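Local atomic coordinates of rhodopsin (Rubrobacter xylanophilus, PDB entry 6KFQ), a protein that binds retinal within a bundle of transmembrane helices and probably works as a light-driven proton pump of the microbial rhodopsin family. Residues F67-A70 with R71-W75. Residues are numbered along the deposited sequence; the frame is centred on the assembly and turned at random.
With RET (retinal), chain R.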
loop_
_atom_site.group_PDB
_atom_site.type_symbol
_atom_site.label_atom_id
_atom_site.label_comp_id
_atom_site.label_asym_id
_atom_site.label_seq_id
_atom_site.Cartn_x
_atom_site.Cartn_y
_atom_site.Cartn_z
ATOM N N PHE A 67 14.414 -9.906 -10.957
ATOM C CA PHE A 67 13.964 -9.229 -9.747
ATOM C C PHE A 67 13.329 -7.903 -10.140
ATOM O O PHE A 67 14.023 -7.001 -10.621
ATOM C CB PHE A 67 15.129 -9.023 -8.775
ATOM C CG PHE A 67 14.742 -8.306 -7.509
ATOM C CD1 PHE A 67 13.696 -8.769 -6.722
ATOM C CD2 PHE A 67 15.429 -7.174 -7.102
ATOM C CE1 PHE A 67 13.334 -8.110 -5.559
ATOM C CE2 PHE A 67 15.083 -6.512 -5.932
ATOM C CZ PHE A 67 14.033 -6.980 -5.158
ATOM N N TYR A 68 12.014 -7.791 -9.937
ATOM C CA TYR A 68 11.268 -6.552 -10.177
ATOM C C TYR A 68 11.397 -5.642 -8.963
ATOM O O TYR A 68 10.563 -5.650 -8.055
ATOM C CB TYR A 68 9.803 -6.851 -10.482
ATOM C CG TYR A 68 9.582 -7.293 -11.906
ATOM C CD1 TYR A 68 9.346 -6.367 -12.912
ATOM C CD2 TYR A 68 9.625 -8.636 -12.250
ATOM C CE1 TYR A 68 9.152 -6.765 -14.222
ATOM C CE2 TYR A 68 9.431 -9.046 -13.554
ATOM C CZ TYR A 68 9.196 -8.106 -14.536
ATOM O OH TYR A 68 9.000 -8.505 -15.837
ATOM N N TRP A 69 12.454 -4.824 -8.951
ATOM C CA TRP A 69 12.707 -3.949 -7.811
ATOM C C TRP A 69 11.882 -2.667 -7.840
ATOM O O TRP A 69 11.683 -2.061 -6.781
ATOM C CB TRP A 69 14.195 -3.596 -7.743
ATOM C CG TRP A 69 14.731 -3.093 -9.037
ATOM C CD1 TRP A 69 15.354 -3.823 -9.998
ATOM C CD2 TRP A 69 14.684 -1.746 -9.520
ATOM N NE1 TRP A 69 15.700 -3.017 -11.055
ATOM C CE2 TRP A 69 15.302 -1.736 -10.786
ATOM C CE3 TRP A 69 14.186 -0.547 -9.004
ATOM C CZ2 TRP A 69 15.433 -0.574 -11.546
ATOM C CZ3 TRP A 69 14.313 0.604 -9.759
ATOM C CH2 TRP A 69 14.932 0.584 -11.013
ATOM N N ALA A 70 11.407 -2.233 -9.018
ATOM C CA ALA A 70 10.625 -0.998 -9.082
ATOM C C ALA A 70 9.375 -1.096 -8.222
ATOM O O ALA A 70 8.882 -0.079 -7.718
ATOM C CB ALA A 70 10.242 -0.687 -10.532
ATOM N N ARG A 71 8.843 -2.313 -8.085
ATOM C CA ARG A 71 7.760 -2.640 -7.168
ATOM C C ARG A 71 7.951 -2.007 -5.793
ATOM O O ARG A 71 7.033 -1.397 -5.227
ATOM C CB ARG A 71 7.714 -4.168 -7.070
ATOM C CG ARG A 71 6.631 -4.737 -6.260
ATOM C CD ARG A 71 6.620 -6.263 -6.307
ATOM N NE ARG A 71 6.660 -6.854 -7.648
ATOM C CZ ARG A 71 5.678 -6.798 -8.552
ATOM N NH1 ARG A 71 4.556 -6.127 -8.312
ATOM N NH2 ARG A 71 5.836 -7.404 -9.722
ATOM N N TYR A 72 9.151 -2.143 -5.244
ATOM C CA TYR A 72 9.407 -1.672 -3.888
ATOM C C TYR A 72 9.535 -0.156 -3.804
ATOM O O TYR A 72 9.306 0.416 -2.731
ATOM C CB TYR A 72 10.679 -2.342 -3.350
ATOM C CG TYR A 72 10.585 -3.855 -3.279
ATOM C CD1 TYR A 72 10.779 -4.642 -4.416
ATOM C CD2 TYR A 72 10.309 -4.501 -2.073
ATOM C CE1 TYR A 72 10.696 -6.020 -4.358
ATOM C CE2 TYR A 72 10.223 -5.879 -2.004
ATOM C CZ TYR A 72 10.413 -6.636 -3.150
ATOM O OH TYR A 72 10.337 -8.012 -3.082
ATOM N N ILE A 73 9.901 0.503 -4.904
ATOM C CA ILE A 73 9.979 1.958 -4.897
ATOM C C ILE A 73 8.583 2.549 -4.843
ATOM O O ILE A 73 8.330 3.524 -4.122
ATOM C CB ILE A 73 10.762 2.460 -6.123
ATOM C CG1 ILE A 73 12.057 1.658 -6.298
ATOM C CG2 ILE A 73 11.040 3.951 -5.995
ATOM C CD1 ILE A 73 12.997 1.744 -5.120
ATOM N N ASP A 74 7.666 1.984 -5.631
ATOM C CA ASP A 74 6.238 2.211 -5.451
ATOM C C ASP A 74 5.862 2.060 -3.977
ATOM O O ASP A 74 5.391 3.006 -3.339
ATOM C CB ASP A 74 5.488 1.219 -6.361
ATOM C CG ASP A 74 3.965 1.184 -6.149
ATOM O OD1 ASP A 74 3.456 1.597 -5.087
ATOM O OD2 ASP A 74 3.270 0.682 -7.073
ATOM N N TRP A 75 6.106 0.873 -3.417
ATOM C CA TRP A 75 5.609 0.558 -2.079
ATOM C C TRP A 75 6.150 1.514 -1.029
ATOM O O TRP A 75 5.410 1.940 -0.138
ATOM C CB TRP A 75 5.970 -0.875 -1.713
ATOM C CG TRP A 75 5.274 -1.907 -2.550
ATOM C CD1 TRP A 75 4.279 -1.700 -3.473
ATOM C CD2 TRP A 75 5.520 -3.310 -2.533
ATOM N NE1 TRP A 75 3.901 -2.895 -4.032
ATOM C CE2 TRP A 75 4.644 -3.902 -3.467
ATOM C CE3 TRP A 75 6.399 -4.130 -1.819
ATOM C CZ2 TRP A 75 4.616 -5.270 -3.696
ATOM C CZ3 TRP A 75 6.380 -5.492 -2.062
ATOM C CH2 TRP A 75 5.496 -6.048 -2.991
HETATM C C1 RET R . 7.392 -7.875 1.819
HETATM C C2 RET R . 8.484 -8.947 1.946
HETATM C C3 RET R . 9.119 -9.053 3.317
HETATM C C4 RET R . 8.075 -9.282 4.392
HETATM C C5 RET R . 6.825 -8.446 4.224
HETATM C C6 RET R . 6.557 -7.741 3.109
HETATM C C7 RET R . 5.327 -6.966 3.029
HETATM C C8 RET R . 4.895 -6.085 2.087
HETATM C C9 RET R . 3.659 -5.337 2.030
HETATM C C10 RET R . 3.363 -4.669 0.900
HETATM C C11 RET R . 2.206 -3.866 0.631
HETATM C C12 RET R . 2.075 -3.237 -0.533
HETATM C C13 RET R . 0.986 -2.382 -0.945
HETATM C C14 RET R . 1.085 -1.732 -2.129
HETATM C C15 RET R . 0.145 -0.815 -2.709
HETATM C C16 RET R . 8.089 -6.548 1.484
HETATM C C17 RET R . 6.541 -8.311 0.612
HETATM C C18 RET R . 6.029 -8.345 5.496
HETATM C C19 RET R . 2.748 -5.358 3.225
HETATM C C20 RET R . -0.187 -2.232 -0.018
HETATM O O HOH W 1 9.133 -8.176 -7.064
#
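The entry into transmembrane helix 70-90, following the short hairpin strand 66-67, brings Phe67 against Tyr72 and Tyr68 against Arg71, where the helix start runs into the retinal pocket that Trp75 lines. The backbone NH of Tyr72 reaches Trp69 O at 3.0 Å, lying well above the carbonyl plane, and Asp74 N meets Ala70 O at 3.2 Å nearly in line with the C=O bond (C=O...N 163°). The rings of Phe67 and Tyr72 meet obliquely, their planes at 41°, with Phe67 CZ 3.6 Å from Tyr72 CE1; the phenol OH continues to Glu187. Tyr68 is the centre of an inverse gamma turn; a water that probably donates to Tyr68 O accepts the N-H of Arg71 NE (NE to water O 2.9 Å), in the guanidinium plane. With CG anti to the backbone N (chi1 -176°), the Arg71 chain runs under Trp75, CG standing 3.3 Å above the plane of one indole face, toward the rim. RET C12 lies over the opposite face, also toward the rim, and Trp75 CD1 comes within 3.5 Å of RET C14. Replacing Trp75 by an alanine would remove the indole and probably leave the polyene around RET C12 and C14 without this aromatic wall and Arg71 CG without its cover. The indole thus packs between the aliphatic part of Arg71 and the polyene, while the arginine's NE is turned to the water at the helix start.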